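Local coordinates for agmatinase (Burkholderia thailandensis, PDB 4DZ4), which probably hydrolyses agmatine to putrescine and urea at a site that holds two manganese ions in each subunit, at residues Ile141-Leu146 / Phe183-Lys188; Pro156-His161 / Pro194-Gln199; Ala164-Trp169 / Asp207-Ile212; Pro240-Phe245 / Gly285-Glu290. One frame throughout, in Å; residues are numbered along the deposited sequence.

Interaction 1 (Ile141-Leu146 / Phe183-Lys188); sequences ITYPLL and FYKAVK
Tyr143 reaches from helix 142-153 to Lys185 and Ala186 on helix 182-188, and of the twelve residues it loses the most surface to this contact. Its CG lies anti to the backbone N (chi1 176°), and the ring beyond it lies against 183-188. The axes of the two short helical segments diverge by 22° and approach to 9.8 Å. Lys185 CB sits over one face of the phenol, off-centre toward the rim and 3.9 Å from Tyr143 CZ, in a CH-pi contact where the side chains cross at about a right angle. The small methyl of Ala186 admits the ring beside it, with Tyr143 CD1 4.2 Å from Ala186 CB.

From the opposite helix, Phe183 sends its ring back toward 141-146. Thr142 CG2 meets the ring at its edge, in plane, 3.6 Å from Phe183 CZ, and Leu146 CD1 comes within 3.9 Å of Phe183 CE1. The same ring packs edge-to-face on His139, a manganese ligand.

Tyrosine and lysine suit this buried place because each is apolar along its length and polar at its end: Tyr143 OH bonds to Asp189, and the extended Lys185 chain delivers NZ to Ser176 and Pro174 O. What joins the helices is therefore dispersion and CH-pi attraction, while the buried polar ends are satisfied by neighbours outside the pair.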
loop_
_atom_site.group_PDB
_atom_site.type_symbol
_atom_site.label_atom_id
_atom_site.label_comp_id
_atom_site.label_asym_id
_atom_site.label_seq_id
_atom_site.Cartn_x
_atom_site.Cartn_y
_atom_site.Cartn_z
ATOM N N ILE B 141 -21.341 10.085 16.039
ATOM C CA ILE B 141 -20.961 11.086 17.073
ATOM C C ILE B 141 -21.774 12.376 16.979
ATOM O O ILE B 141 -21.982 13.071 17.991
ATOM C CB ILE B 141 -19.439 11.400 17.081
ATOM C CG1 ILE B 141 -19.022 12.257 15.860
ATOM C CG2 ILE B 141 -18.626 10.088 17.217
ATOM C CD1 ILE B 141 -17.574 12.761 15.899
ATOM N N THR B 142 -22.240 12.712 15.777
ATOM C CA THR B 142 -22.950 13.971 15.590
ATOM C C THR B 142 -24.294 14.044 16.348
ATOM O O THR B 142 -24.735 15.137 16.755
ATOM C CB THR B 142 -23.138 14.257 14.104
ATOM O OG1 THR B 142 -21.854 14.215 13.464
ATOM C CG2 THR B 142 -23.771 15.662 13.891
ATOM N N TYR B 143 -24.906 12.887 16.576
ATOM C CA TYR B 143 -26.156 12.850 17.325
ATOM C C TYR B 143 -25.960 13.322 18.782
ATOM O O TYR B 143 -26.583 14.294 19.194
ATOM C CB TYR B 143 -26.794 11.449 17.202
ATOM C CG TYR B 143 -28.037 11.237 18.011
ATOM C CD1 TYR B 143 -29.098 12.171 17.993
ATOM C CD2 TYR B 143 -28.193 10.069 18.772
ATOM C CE1 TYR B 143 -30.247 11.959 18.747
ATOM C CE2 TYR B 143 -29.333 9.862 19.551
ATOM C CZ TYR B 143 -30.367 10.807 19.502
ATOM O OH TYR B 143 -31.494 10.573 20.243
ATOM N N PRO B 144 -25.063 12.680 19.565
ATOM C CA PRO B 144 -24.903 13.255 20.909
ATOM C C PRO B 144 -24.330 14.677 20.909
ATOM O O PRO B 144 -24.639 15.476 21.805
ATOM C CB PRO B 144 -23.921 12.285 21.614
ATOM C CG PRO B 144 -23.383 11.391 20.510
ATOM C CD PRO B 144 -24.479 11.332 19.477
ATOM N N LEU B 145 -23.549 15.025 19.879
ATOM C CA LEU B 145 -23.051 16.397 19.779
ATOM C C LEU B 145 -24.217 17.359 19.587
ATOM O O LEU B 145 -24.248 18.419 20.226
ATOM C CB LEU B 145 -22.032 16.539 18.632
ATOM C CG LEU B 145 -20.671 15.837 18.853
ATOM C CD1 LEU B 145 -19.791 16.003 17.614
ATOM C CD2 LEU B 145 -19.932 16.358 20.099
ATOM N N LEU B 146 -25.180 16.989 18.747
ATOM C CA LEU B 146 -26.367 17.815 18.544
ATOM C C LEU B 146 -27.209 17.933 19.824
ATOM O O LEU B 146 -27.773 18.980 20.110
ATOM C CB LEU B 146 -27.224 17.274 17.399
ATOM C CG LEU B 146 -26.664 17.510 15.996
ATOM C CD1 LEU B 146 -27.475 16.676 15.018
ATOM C CD2 LEU B 146 -26.661 19.004 15.602
ATOM N N PHE B 183 -29.565 10.587 12.368
ATOM C CA PHE B 183 -30.327 11.808 12.017
ATOM C C PHE B 183 -31.824 11.583 11.885
ATOM O O PHE B 183 -32.590 12.549 11.960
ATOM C CB PHE B 183 -29.760 12.579 10.795
ATOM C CG PHE B 183 -28.335 13.090 10.991
ATOM C CD1 PHE B 183 -27.841 13.393 12.263
ATOM C CD2 PHE B 183 -27.505 13.297 9.903
ATOM C CE1 PHE B 183 -26.543 13.859 12.453
ATOM C CE2 PHE B 183 -26.201 13.757 10.083
ATOM C CZ PHE B 183 -25.708 14.037 11.353
ATOM N N TYR B 184 -32.240 10.335 11.665
ATOM C CA TYR B 184 -33.635 9.981 11.889
ATOM C C TYR B 184 -33.981 10.284 13.350
ATOM O O TYR B 184 -35.002 10.912 13.632
ATOM C CB TYR B 184 -33.874 8.502 11.566
ATOM C CG TYR B 184 -35.272 7.978 11.850
ATOM C CD1 TYR B 184 -36.319 8.137 10.919
ATOM C CD2 TYR B 184 -35.548 7.286 13.046
ATOM C CE1 TYR B 184 -37.583 7.618 11.189
ATOM C CE2 TYR B 184 -36.812 6.797 13.324
ATOM C CZ TYR B 184 -37.824 6.966 12.397
ATOM O OH TYR B 184 -39.058 6.438 12.669
ATOM N N LYS B 185 -33.125 9.826 14.272
ATOM C CA LYS B 185 -33.393 10.067 15.698
ATOM C C LYS B 185 -33.368 11.562 16.007
ATOM O O LYS B 185 -34.224 12.049 16.739
ATOM C CB LYS B 185 -32.384 9.290 16.560
ATOM C CG LYS B 185 -32.449 7.783 16.276
ATOM C CD LYS B 185 -31.373 7.036 17.063
ATOM C CE LYS B 185 -31.329 5.566 16.650
ATOM N NZ LYS B 185 -30.216 4.907 17.418
ATOM N N ALA B 186 -32.406 12.288 15.438
ATOM C CA ALA B 186 -32.289 13.743 15.639
ATOM C C ALA B 186 -33.567 14.471 15.170
ATOM O O ALA B 186 -34.050 15.363 15.848
ATOM C CB ALA B 186 -31.064 14.301 14.924
ATOM N N VAL B 187 -34.128 14.059 14.031
ATOM C CA VAL B 187 -35.396 14.643 13.572
ATOM C C VAL B 187 -36.567 14.282 14.490
ATOM O O VAL B 187 -37.361 15.148 14.885
ATOM C CB VAL B 187 -35.744 14.275 12.112
ATOM C CG1 VAL B 187 -37.192 14.683 11.795
ATOM C CG2 VAL B 187 -34.762 14.953 11.170
ATOM N N LYS B 188 -36.661 13.009 14.857
ATOM C CA LYS B 188 -37.722 12.587 15.767
ATOM C C LYS B 188 -37.617 13.276 17.157
ATOM O O LYS B 188 -38.641 13.562 17.784
ATOM C CB LYS B 188 -37.742 11.059 15.889
ATOM C CG LYS B 188 -38.048 10.353 14.558
ATOM C CD LYS B 188 -39.429 10.671 13.985
ATOM C CE LYS B 188 -39.357 10.667 12.462
ATOM N NZ LYS B 188 -40.635 11.048 11.791
#

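Interaction 2 (Pro156-His161 / Pro194-Gln199)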
loop_
_atom_site.group_PDB
_atom_site.type_symbol
_atom_site.label_atom_id
_atom_site.label_comp_id
_atom_site.label_asym_id
_atom_site.label_seq_id
_atom_site.Cartn_x
_atom_site.Cartn_y
_atom_site.Cartn_z
ATOM N N PRO B 156 -35.452 23.795 17.422
ATOM C CA PRO B 156 -34.598 22.971 16.549
ATOM C C PRO B 156 -33.465 23.747 15.852
ATOM O O PRO B 156 -33.613 24.941 15.562
ATOM C CB PRO B 156 -35.585 22.428 15.516
ATOM C CG PRO B 156 -36.623 23.515 15.390
ATOM C CD PRO B 156 -36.721 24.179 16.759
ATOM N N LEU B 157 -32.344 23.075 15.612
ATOM C CA LEU B 157 -31.201 23.667 14.921
ATOM C C LEU B 157 -31.301 23.426 13.425
ATOM O O LEU B 157 -31.957 22.483 12.996
ATOM C CB LEU B 157 -29.896 23.039 15.432
ATOM C CG LEU B 157 -29.663 23.211 16.934
ATOM C CD1 LEU B 157 -28.528 22.311 17.409
ATOM C CD2 LEU B 157 -29.387 24.671 17.251
ATOM N N SER B 158 -30.645 24.275 12.642
ATOM C CA SER B 158 -30.460 24.002 11.220
ATOM C C SER B 158 -29.248 23.108 11.047
ATOM O O SER B 158 -28.174 23.380 11.624
ATOM C CB SER B 158 -30.255 25.306 10.453
ATOM O OG SER B 158 -31.500 25.924 10.242
ATOM N N LEU B 159 -29.413 22.025 10.287
ATOM C CA LEU B 159 -28.269 21.166 9.980
ATOM C C LEU B 159 -27.795 21.414 8.553
ATOM O O LEU B 159 -28.603 21.452 7.607
ATOM C CB LEU B 159 -28.616 19.692 10.163
ATOM C CG LEU B 159 -27.419 18.726 10.135
ATOM C CD1 LEU B 159 -26.578 18.871 11.406
ATOM C CD2 LEU B 159 -27.926 17.291 9.986
ATOM N N ILE B 160 -26.495 21.607 8.412
ATOM C CA ILE B 160 -25.873 21.672 7.077
ATOM C C ILE B 160 -24.995 20.425 7.000
ATOM O O ILE B 160 -23.995 20.313 7.686
ATOM C CB ILE B 160 -25.026 22.944 6.864
ATOM C CG1 ILE B 160 -25.885 24.214 7.029
ATOM C CG2 ILE B 160 -24.388 22.882 5.464
ATOM C CD1 ILE B 160 -25.067 25.500 7.010
ATOM N N HIS B 161 -25.378 19.496 6.137
ATOM C CA HIS B 161 -24.856 18.114 6.193
ATOM C C HIS B 161 -24.274 17.711 4.858
ATOM O O HIS B 161 -25.001 17.641 3.872
ATOM C CB HIS B 161 -26.031 17.245 6.624
ATOM C CG HIS B 161 -25.787 15.752 6.600
ATOM N ND1 HIS B 161 -26.821 14.870 6.571
ATOM C CD2 HIS B 161 -24.627 14.997 6.652
ATOM C CE1 HIS B 161 -26.341 13.611 6.578
ATOM N NE2 HIS B 161 -25.009 13.677 6.627
ATOM N N PRO B 194 -36.181 20.057 9.717
ATOM C CA PRO B 194 -35.886 19.577 8.350
ATOM C C PRO B 194 -36.063 20.621 7.264
ATOM O O PRO B 194 -35.225 20.685 6.359
ATOM C CB PRO B 194 -36.860 18.406 8.148
ATOM C CG PRO B 194 -37.268 17.998 9.534
ATOM C CD PRO B 194 -37.261 19.268 10.353
ATOM N N LYS B 195 -37.118 21.450 7.360
ATOM C CA LYS B 195 -37.356 22.492 6.357
ATOM C C LYS B 195 -36.225 23.544 6.272
ATOM O O LYS B 195 -36.022 24.151 5.212
ATOM C CB LYS B 195 -38.724 23.166 6.589
ATOM N N ALA B 196 -35.487 23.737 7.373
ATOM C CA ALA B 196 -34.370 24.684 7.443
ATOM C C ALA B 196 -33.034 23.958 7.518
ATOM O O ALA B 196 -32.027 24.524 7.963
ATOM C CB ALA B 196 -34.549 25.652 8.632
ATOM N N SER B 197 -33.000 22.725 7.007
ATOM C CA SER B 197 -31.774 21.926 6.983
ATOM C C SER B 197 -31.517 21.468 5.565
ATOM O O SER B 197 -32.418 21.448 4.740
ATOM C CB SER B 197 -31.921 20.694 7.888
ATOM O OG SER B 197 -31.934 21.103 9.256
ATOM N N VAL B 198 -30.285 21.075 5.297
ATOM C CA VAL B 198 -29.912 20.755 3.916
ATOM C C VAL B 198 -28.821 19.699 3.887
ATOM O O VAL B 198 -27.871 19.728 4.701
ATOM C CB VAL B 198 -29.500 22.038 3.134
ATOM C CG1 VAL B 198 -28.310 22.747 3.802
ATOM C CG2 VAL B 198 -29.216 21.713 1.660
ATOM N N GLN B 199 -28.952 18.781 2.929
ATOM C CA GLN B 199 -28.005 17.686 2.771
ATOM C C GLN B 199 -27.392 17.821 1.378
ATOM O O GLN B 199 -28.114 17.961 0.403
ATOM C CB GLN B 199 -28.726 16.361 2.970
ATOM C CG GLN B 199 -29.266 16.219 4.402
ATOM C CD GLN B 199 -30.020 14.927 4.650
ATOM O OE1 GLN B 199 -30.931 14.555 3.899
ATOM N NE2 GLN B 199 -29.621 14.207 5.708
#
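His161 and Gln199 meet side chain to side chain: Gln199 NE2 donates to His161 ND1 over 3.0 Å in a moderately bent bond. The donor lies close to the imidazole plane, although the amide and ring planes are turned 54° apart. His161 CG stands anti to the backbone N (chi1 173°), and the glutamine chain is extended beyond CG. With ND1 bonded to Gln199 and NE2 to Asp163, a ligand of both manganese ions, the rotation of the imidazole is fixed at both nitrogens; Gln199 is thus a further shell behind His161.

Beneath these side chains the strands pair in parallel. Val198 bonds through both its backbone groups, its N to Leu159 O at 2.9 Å and its O to His161 N at 2.9 Å. Just before Val198, serine hydroxyls continue the pairing. Leu159 N gives an almost straight bond (171°) to Ser197 OG, 2.9 Å away, and Ser158 OG reaches Ala196 O at 2.7 Å. A short hydroxyl side chain suits this place, since it can stand in for a backbone partner; Ser197 OG is held in turn by Asp193 O.

On the sheet face away from His161, branched Ile160 and Val198 touch through CG2 and CG1 and pack on helix 225-236. Strand 158-162, helix 182-188 and strand 198-202 form a beta-alpha-beta crossover, a unit of the parallel alpha/beta fold of the arginase family, with metal-binding residues just past the strand end.

Interaction 3 (Ala164-Trp169 / Asp207-Ile212); sequences AHCDTW and DDYLGI. With MN (manganese (II) ion), chain Q; MN (manganese (II) ion), chain P; EDO (1,2-ethanediol), chain R.
Thr168 packs against both Leu210 and Ile212, forming one group of apolar contacts. Thr168 CB lies 3.7 Å from Leu210 CD1 as the two slide past each other in opposite directions, whereas Thr168 CG2 meets Ile212 CD1 tip to tip at 3.9 Å. A second group is centred on Cys166, whose CB touches the Tyr209 ring edge in plane, 3.8 Å from CD1, with the sulfur oblique to the ring.

Water makes the polar links. Thr168 OG1 donates to one molecule at 2.7 Å, which in turn donates to Tyr209 O at 2.9 Å; a second water bridges Thr168 O and Asp208 O. Threonine suits the position: CG2 is anti to the carbonyl carbon and packs, while OG1, between the backbone N and the carbonyl carbon (chi1 52°), donates to the bridging water.

Within 207-212, Asp208 OD1 accepts from Leu210 N in an Asx turn, leading into a type I' turn from Tyr209 to Ile212; both central residues, Leu210 and Gly211, have positive phi, which glycine adopts easily. Tyr209 packs on Tyr86 of the second subunit.

Coordination dominates the far side of 164-169. His165 ND1 binds one manganese at 2.3 Å and Asp167 OD2 the other at 2.0 Å; Asp163 and Asp246 serve both ions, with His139 and Asp248 completing the protein ligands. A water bridges the metals and donates to Asp167 OD1 at 3.0 Å; in this family such a solvent is thought to supply the nucleophile. The metal-bearing loop is backed by apolar packing and bridging water, with no direct hydrogen bond to 207-212.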
loop_
_atom_site.group_PDB
_atom_site.type_symbol
_atom_site.label_atom_id
_atom_site.label_comp_id
_atom_site.label_asym_id
_atom_site.label_seq_id
_atom_site.Cartn_x
_atom_site.Cartn_y
_atom_site.Cartn_z
ATOM N N ALA B 164 -22.432 11.558 1.270
ATOM C CA ALA B 164 -23.074 10.701 0.264
ATOM C C ALA B 164 -24.392 10.102 0.783
ATOM O O ALA B 164 -25.205 9.628 -0.020
ATOM C CB ALA B 164 -22.126 9.564 -0.146
ATOM N N HIS B 165 -24.573 10.101 2.115
ATOM C CA HIS B 165 -25.664 9.397 2.817
ATOM C C HIS B 165 -26.502 10.353 3.669
ATOM O O HIS B 165 -25.983 11.192 4.380
ATOM C CB HIS B 165 -25.102 8.329 3.765
ATOM C CG HIS B 165 -24.135 7.384 3.104
ATOM N ND1 HIS B 165 -22.792 7.592 3.104
ATOM C CD2 HIS B 165 -24.356 6.203 2.412
ATOM C CE1 HIS B 165 -22.193 6.582 2.421
ATOM N NE2 HIS B 165 -23.150 5.732 2.017
ATOM N N CYS B 166 -27.809 10.158 3.636
ATOM C CA CYS B 166 -28.726 11.011 4.406
ATOM C C CYS B 166 -28.708 10.715 5.901
ATOM O O CYS B 166 -29.033 11.594 6.728
ATOM C CB CYS B 166 -30.144 10.861 3.867
ATOM S SG CYS B 166 -30.821 9.194 4.023
ATOM N N ASP B 167 -28.324 9.485 6.252
ATOM C CA ASP B 167 -28.301 9.025 7.652
ATOM C C ASP B 167 -29.633 9.234 8.376
ATOM O O ASP B 167 -29.675 9.403 9.607
ATOM C CB ASP B 167 -27.109 9.647 8.395
ATOM C CG ASP B 167 -25.767 9.287 7.722
ATOM O OD1 ASP B 167 -25.730 8.242 7.015
ATOM O OD2 ASP B 167 -24.778 10.026 7.893
ATOM N N THR B 168 -30.722 9.206 7.609
ATOM C CA THR B 168 -32.071 9.348 8.142
ATOM C C THR B 168 -32.949 8.108 7.877
ATOM O O THR B 168 -34.165 8.183 7.959
ATOM C CB THR B 168 -32.766 10.614 7.555
ATOM O OG1 THR B 168 -32.675 10.576 6.116
ATOM C CG2 THR B 168 -32.114 11.888 8.065
ATOM N N TRP B 169 -32.331 6.953 7.583
ATOM C CA TRP B 169 -33.069 5.698 7.445
ATOM C C TRP B 169 -33.724 5.360 8.764
ATOM O O TRP B 169 -33.118 5.566 9.822
ATOM C CB TRP B 169 -32.136 4.580 6.973
ATOM C CG TRP B 169 -31.709 4.810 5.538
ATOM C CD1 TRP B 169 -32.476 4.621 4.375
ATOM C CD2 TRP B 169 -30.436 5.342 5.070
ATOM N NE1 TRP B 169 -31.753 4.977 3.257
ATOM C CE2 TRP B 169 -30.529 5.415 3.599
ATOM C CE3 TRP B 169 -29.256 5.727 5.692
ATOM C CZ2 TRP B 169 -29.472 5.888 2.811
ATOM C CZ3 TRP B 169 -28.185 6.189 4.894
ATOM C CH2 TRP B 169 -28.295 6.255 3.487
ATOM N N ASP B 207 -36.412 6.005 1.135
ATOM C CA ASP B 207 -37.847 6.142 0.843
ATOM C C ASP B 207 -38.450 7.378 1.546
ATOM O O ASP B 207 -39.515 7.875 1.158
ATOM C CB ASP B 207 -38.622 4.887 1.273
ATOM C CG ASP B 207 -38.401 3.696 0.342
ATOM O OD1 ASP B 207 -38.073 3.886 -0.863
ATOM O OD2 ASP B 207 -38.588 2.557 0.824
ATOM N N ASP B 208 -37.793 7.857 2.587
ATOM C CA ASP B 208 -38.341 8.981 3.352
ATOM C C ASP B 208 -37.208 9.858 3.901
ATOM O O ASP B 208 -36.619 9.549 4.931
ATOM C CB ASP B 208 -39.268 8.448 4.457
ATOM C CG ASP B 208 -39.989 9.543 5.210
ATOM O OD1 ASP B 208 -39.780 10.732 4.922
ATOM O OD2 ASP B 208 -40.775 9.189 6.112
ATOM N N TYR B 209 -36.921 10.950 3.204
ATOM C CA TYR B 209 -35.838 11.858 3.577
ATOM C C TYR B 209 -36.309 12.845 4.655
ATOM O O TYR B 209 -35.568 13.790 5.006
ATOM C CB TYR B 209 -35.319 12.636 2.348
ATOM C CG TYR B 209 -34.501 11.817 1.362
ATOM C CD1 TYR B 209 -33.162 11.489 1.624
ATOM C CD2 TYR B 209 -35.067 11.378 0.161
ATOM C CE1 TYR B 209 -32.408 10.745 0.706
ATOM C CE2 TYR B 209 -34.332 10.649 -0.760
ATOM C CZ TYR B 209 -33.005 10.324 -0.485
ATOM O OH TYR B 209 -32.306 9.582 -1.435
ATOM N N LEU B 210 -37.534 12.635 5.141
ATOM C CA LEU B 210 -38.082 13.378 6.310
ATOM C C LEU B 210 -38.271 14.888 6.056
ATOM O O LEU B 210 -38.306 15.696 6.988
ATOM C CB LEU B 210 -37.215 13.149 7.562
ATOM C CG LEU B 210 -36.917 11.705 8.010
ATOM C CD1 LEU B 210 -35.933 11.709 9.180
ATOM C CD2 LEU B 210 -38.187 10.930 8.332
ATOM N N GLY B 211 -38.391 15.268 4.790
ATOM C CA GLY B 211 -38.621 16.670 4.433
ATOM C C GLY B 211 -37.366 17.541 4.459
ATOM O O GLY B 211 -37.467 18.752 4.318
ATOM N N ILE B 212 -36.194 16.948 4.693
ATOM C CA ILE B 212 -34.923 17.692 4.653
ATOM C C ILE B 212 -34.626 18.057 3.183
ATOM O O ILE B 212 -34.842 17.231 2.296
ATOM C CB ILE B 212 -33.741 16.890 5.263
ATOM C CG1 ILE B 212 -34.059 16.484 6.723
ATOM C CG2 ILE B 212 -32.459 17.726 5.233
ATOM C CD1 ILE B 212 -33.039 15.573 7.391
HETATM MN MN MN Q . -21.614 8.949 4.549
HETATM MN MN MN P . -22.850 10.002 7.334
HETATM C C1 EDO R . -35.118 2.408 1.242
HETATM O O1 EDO R . -35.094 3.562 2.133
HETATM C C2 EDO R . -33.767 1.686 1.113
HETATM O O2 EDO R . -32.931 2.255 0.079
HETATM O O HOH W 1 -22.870 8.473 6.129
HETATM O O HOH W 2 -32.848 12.936 4.835
HETATM O O HOH W 3 -36.810 7.860 7.094
#

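Interaction 4 (Pro240-Phe245 / Gly285-Glu290); sequences PAYLTF and GADVVE
Segments 240-245 and 285-289 run parallel, 6° apart, with backbone bonds passing from Leu243 N to Gly285 O, Asp287 N to Leu243 O, Phe245 N to Asp287 O and Val289 N to Phe245 O, the last 2.8 Å long. On one face, Asp287 gathers the polar side chains. Its CG stands between the backbone N and the carbonyl carbon (chi1 63°), and the carboxylate beyond it meets Tyr242 and Thr244 of the neighbouring strand. Thr244 OG1 donates to Asp287 OD1 on its syn lone pair at 2.6 Å, the two side chains lying side by side and pointing the same way. Tyr242 OH also donates at 2.6 Å, to Asp287 OD2, but from above the carboxylate plane, with ring and carboxylate planes 66° apart. Thr142 OG1 is a further partner of OD2, so three hydroxyls grip one buried group, consistent with an ionised aspartate.

The strands are joined through helix 268-276 as a beta-alpha-beta crossover in the middle of the parallel sheet. Gly285, with no side chain, lets the Tyr242 ring lie over Gly285 O and Ala286 N, with Tyr242 CD2 3.6 Å from Gly285 O. A water donates to Tyr242 OH at 2.8 Å and to Ala286 O at 2.9 Å.

The opposite face is apolar: Leu243 CB and Ala286 CB lie 4.2 Å apart, and Phe245, Ala286 and Val288 pack on helix 300-323. Back on the polar face, Thr244 OG1 also bonds to NE2 of the metal ligand His139.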
loop_
_atom_site.group_PDB
_atom_site.type_symbol
_atom_site.label_atom_id
_atom_site.label_comp_id
_atom_site.label_asym_id
_atom_site.label_seq_id
_atom_site.Cartn_x
_atom_site.Cartn_y
_atom_site.Cartn_z
ATOM N N PRO B 240 -29.521 29.307 13.960
ATOM C CA PRO B 240 -28.320 28.652 14.474
ATOM C C PRO B 240 -28.101 27.372 13.703
ATOM O O PRO B 240 -29.023 26.552 13.603
ATOM C CB PRO B 240 -28.673 28.319 15.927
ATOM C CG PRO B 240 -30.150 28.577 16.073
ATOM C CD PRO B 240 -30.529 29.563 15.009
ATOM N N ALA B 241 -26.909 27.216 13.154
ATOM C CA ALA B 241 -26.646 26.104 12.235
ATOM C C ALA B 241 -25.442 25.309 12.688
ATOM O O ALA B 241 -24.443 25.886 13.081
ATOM C CB ALA B 241 -26.402 26.638 10.843
ATOM N N TYR B 242 -25.544 23.992 12.581
ATOM C CA TYR B 242 -24.429 23.090 12.882
ATOM C C TYR B 242 -24.028 22.448 11.554
ATOM O O TYR B 242 -24.885 21.956 10.833
ATOM C CB TYR B 242 -24.889 22.017 13.868
ATOM C CG TYR B 242 -23.780 21.086 14.359
ATOM C CD1 TYR B 242 -23.370 19.982 13.591
ATOM C CD2 TYR B 242 -23.137 21.325 15.569
ATOM C CE1 TYR B 242 -22.364 19.135 14.041
ATOM C CE2 TYR B 242 -22.138 20.478 16.040
ATOM C CZ TYR B 242 -21.752 19.390 15.267
ATOM O OH TYR B 242 -20.762 18.536 15.709
ATOM N N LEU B 243 -22.735 22.451 11.237
ATOM C CA LEU B 243 -22.282 21.912 9.948
ATOM C C LEU B 243 -21.585 20.594 10.210
ATOM O O LEU B 243 -20.634 20.551 10.995
ATOM C CB LEU B 243 -21.314 22.900 9.296
ATOM C CG LEU B 243 -20.860 22.604 7.859
ATOM C CD1 LEU B 243 -20.597 23.885 7.077
ATOM C CD2 LEU B 243 -19.607 21.713 7.872
ATOM N N THR B 244 -22.035 19.530 9.553
ATOM C CA THR B 244 -21.438 18.207 9.756
ATOM C C THR B 244 -20.930 17.729 8.407
ATOM O O THR B 244 -21.693 17.655 7.443
ATOM C CB THR B 244 -22.418 17.219 10.452
ATOM O OG1 THR B 244 -21.803 15.929 10.578
ATOM C CG2 THR B 244 -23.757 17.076 9.686
ATOM N N PHE B 245 -19.636 17.482 8.330
ATOM C CA PHE B 245 -19.014 17.111 7.062
ATOM C C PHE B 245 -18.513 15.676 7.106
ATOM O O PHE B 245 -17.490 15.397 7.742
ATOM C CB PHE B 245 -17.864 18.064 6.712
ATOM C CG PHE B 245 -17.492 18.039 5.254
ATOM C CD1 PHE B 245 -16.858 16.923 4.714
ATOM C CD2 PHE B 245 -17.805 19.129 4.409
ATOM C CE1 PHE B 245 -16.532 16.854 3.356
ATOM C CE2 PHE B 245 -17.449 19.089 3.061
ATOM C CZ PHE B 245 -16.814 17.950 2.527
ATOM N N GLY B 285 -21.348 25.407 15.579
ATOM C CA GLY B 285 -20.534 24.215 15.856
ATOM C C GLY B 285 -20.372 23.430 14.572
ATOM O O GLY B 285 -21.153 23.596 13.632
ATOM N N ALA B 286 -19.381 22.553 14.533
ATOM C CA ALA B 286 -19.141 21.755 13.313
ATOM C C ALA B 286 -18.379 20.485 13.621
ATOM O O ALA B 286 -17.724 20.393 14.655
ATOM C CB ALA B 286 -18.384 22.570 12.268
ATOM N N ASP B 287 -18.425 19.535 12.687
ATOM C CA ASP B 287 -17.587 18.354 12.806
ATOM C C ASP B 287 -17.191 17.851 11.419
ATOM O O ASP B 287 -17.809 18.228 10.419
ATOM C CB ASP B 287 -18.244 17.281 13.719
ATOM C CG ASP B 287 -19.550 16.741 13.170
ATOM O OD1 ASP B 287 -19.644 16.453 11.953
ATOM O OD2 ASP B 287 -20.500 16.569 13.964
ATOM N N VAL B 288 -16.118 17.068 11.392
ATOM C CA VAL B 288 -15.618 16.482 10.162
ATOM C C VAL B 288 -15.373 15.015 10.508
ATOM O O VAL B 288 -14.545 14.717 11.371
ATOM C CB VAL B 288 -14.311 17.164 9.721
ATOM C CG1 VAL B 288 -13.831 16.554 8.401
ATOM C CG2 VAL B 288 -14.513 18.684 9.616
ATOM N N VAL B 289 -16.117 14.124 9.849
ATOM C CA VAL B 289 -16.197 12.726 10.303
ATOM C C VAL B 289 -15.858 11.727 9.196
ATOM O O VAL B 289 -15.776 12.090 8.010
ATOM C CB VAL B 289 -17.609 12.385 10.814
ATOM C CG1 VAL B 289 -17.921 13.271 12.046
ATOM C CG2 VAL B 289 -18.679 12.578 9.721
ATOM N N GLU B 290 -15.643 10.483 9.646
ATOM C CA GLU B 290 -15.561 9.255 8.824
ATOM C C GLU B 290 -14.208 9.106 8.113
ATOM O O GLU B 290 -14.077 8.254 7.230
ATOM C CB GLU B 290 -16.739 9.135 7.841
ATOM C CG GLU B 290 -18.123 8.950 8.510
ATOM C CD GLU B 290 -18.413 7.521 9.012
ATOM O OE1 GLU B 290 -17.603 6.591 8.857
ATOM O OE2 GLU B 290 -19.486 7.318 9.586
HETATM O O HOH W 4 -18.794 19.746 17.286
#

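How the interactions relate
From the N terminus, interaction 1 opens first, on helix 142-153, and closes a loop when helix 182-188 returns to it. Before that closure both interaction 2, at strand 158-162, and interaction 3, in the metal-binding loop after it, have begun; they close at 194-199 and 207-212. The three contacts therefore cross pairwise and interlock this part of the chain, and Phe183 of interaction 1 touches both His161 and Thr168. Interaction 4 starts only afterwards and closes its own loop from 240-245 to 285-290. Backbone bonds from Ser158 and Ile160 to Tyr242 and Thr244 join it to interaction 2 as one sheet, while Thr142 ties it to helix 142-153 of interaction 1.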